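PDB 4XUK: putative hydrolase from Acinetobacter sp. NBRC 100985, which probably hydrolyses organophosphate triesters and perhaps lactones at a two-zinc centre, as a member of the metallo-beta-lactamase superfamily. Local coordinates for residues Q36-V39 / H40-L43. The protein carries 2 engineered substitutions. Numbering follows the deposited sequence.
Sequences QQQV and HEIL
His40 sits one helical turn after Gln36, and its side chain leans back over that turn. With CG beside its own backbone N (chi1 -72°), the ring is carried toward the start of the helix, and CD2 comes within 3.2 Å of Gln36 O. That same oxygen accepts the backbone bond from His40 N at 2.9 Å, nearly straight at 161°. The Gln36 side chain, bent at chi2, brings its amide up beside the ring with the two planes almost perpendicular (87°). Gln36 OE1 and His40 NE2 are 3.9 Å apart, too far for direct bonding, and one water spans them: it donates to Gln36 OE1 at 2.6 Å and is hydrogen-bonded to His40 NE2 at 2.7 Å. Both flat groups are also held at their other polar atoms, His40 ND1 by Asp49 and Gln36 NE2 by the carbonyl of Pro28, which should restrict their rotation.

Val39 and Leu43 run side by side on a buried face, where Val39 CG1 meets Leu43 CD1 at 3.9 Å. Val39 also packs on Val225, and Leu43 reaches Thr224, so this face turns to helix 225-228 and the loop before it. Glu41 lies on an exposed part of the surface; its chain, extended beyond CG, runs back along the preceding turn, and Glu41 OE1 comes to 3.5 Å from Gln37 CG, a van der Waals contact of a carboxylate oxygen with a methylene.

Four successive i to i+4 backbone bonds, His40 N to Gln36 O, Glu41 N to Gln37 O, Ile42 N to Gln38 O and Leu43 N to Val39 O, identify the first turns of a regular alpha-helix, here the amphipathic helix 36-45 at the periphery of the metallo-beta-lactamase fold.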
# COMPACT_ATOMS: atom_id res chain seq x y z
N GLN A 36 2.92 -27.76 3.70
CA GLN A 36 3.84 -26.63 3.71
C GLN A 36 4.31 -26.25 2.31
O GLN A 36 4.59 -25.07 2.05
CB GLN A 36 5.03 -26.92 4.64
CG GLN A 36 4.70 -26.65 6.11
CD GLN A 36 4.39 -25.18 6.37
OE1 GLN A 36 5.25 -24.31 6.17
NE2 GLN A 36 3.17 -24.89 6.79
N GLN A 37 4.38 -27.22 1.41
CA GLN A 37 4.77 -26.93 0.03
C GLN A 37 3.77 -25.97 -0.63
O GLN A 37 4.17 -25.08 -1.38
CB GLN A 37 4.90 -28.24 -0.77
CG GLN A 37 5.44 -28.05 -2.20
CD GLN A 37 6.90 -27.63 -2.24
OE1 GLN A 37 7.32 -26.87 -3.12
NE2 GLN A 37 7.70 -28.14 -1.31
N GLN A 38 2.47 -26.15 -0.35
CA GLN A 38 1.44 -25.28 -0.93
C GLN A 38 1.46 -23.91 -0.28
O GLN A 38 1.17 -22.90 -0.93
CB GLN A 38 0.05 -25.91 -0.81
CG GLN A 38 -0.16 -27.11 -1.71
CD GLN A 38 -1.44 -27.86 -1.38
OE1 GLN A 38 -2.42 -27.28 -0.89
NE2 GLN A 38 -1.44 -29.16 -1.62
N VAL A 39 1.76 -23.88 1.02
CA VAL A 39 1.98 -22.61 1.71
C VAL A 39 3.08 -21.85 1.01
O VAL A 39 2.92 -20.67 0.69
CB VAL A 39 2.34 -22.83 3.20
CG1 VAL A 39 2.78 -21.51 3.85
CG2 VAL A 39 1.17 -23.41 3.95
N HIS A 40 4.21 -22.51 0.74
CA HIS A 40 5.32 -21.84 0.07
C HIS A 40 5.00 -21.43 -1.37
O HIS A 40 5.44 -20.37 -1.82
CB HIS A 40 6.61 -22.67 0.17
CG HIS A 40 7.20 -22.67 1.55
ND1 HIS A 40 7.64 -21.51 2.16
CD2 HIS A 40 7.39 -23.67 2.44
CE1 HIS A 40 8.09 -21.80 3.37
NE2 HIS A 40 7.95 -23.10 3.57
N GLU A 41 4.22 -22.25 -2.07
CA GLU A 41 3.71 -21.87 -3.39
C GLU A 41 2.93 -20.55 -3.33
O GLU A 41 3.18 -19.63 -4.10
CB GLU A 41 2.81 -22.98 -3.94
CG GLU A 41 3.59 -24.22 -4.39
CD GLU A 41 2.71 -25.46 -4.51
OE1 GLU A 41 3.26 -26.59 -4.54
OE2 GLU A 41 1.48 -25.29 -4.56
N ILE A 42 1.98 -20.47 -2.40
CA ILE A 42 1.17 -19.25 -2.28
C ILE A 42 2.04 -18.05 -1.90
O ILE A 42 1.90 -16.97 -2.50
CB ILE A 42 -0.03 -19.47 -1.33
CG1 ILE A 42 -0.97 -20.54 -1.90
CG2 ILE A 42 -0.79 -18.17 -1.11
CD1 ILE A 42 -1.96 -21.11 -0.90
N LEU A 43 2.96 -18.22 -0.95
CA LEU A 43 3.84 -17.13 -0.56
C LEU A 43 4.73 -16.64 -1.72
O LEU A 43 5.02 -15.45 -1.85
CB LEU A 43 4.69 -17.55 0.65
CG LEU A 43 3.96 -17.80 1.97
CD1 LEU A 43 4.91 -18.35 3.03
CD2 LEU A 43 3.32 -16.51 2.46
O HOH W 1 7.76 -24.68 5.80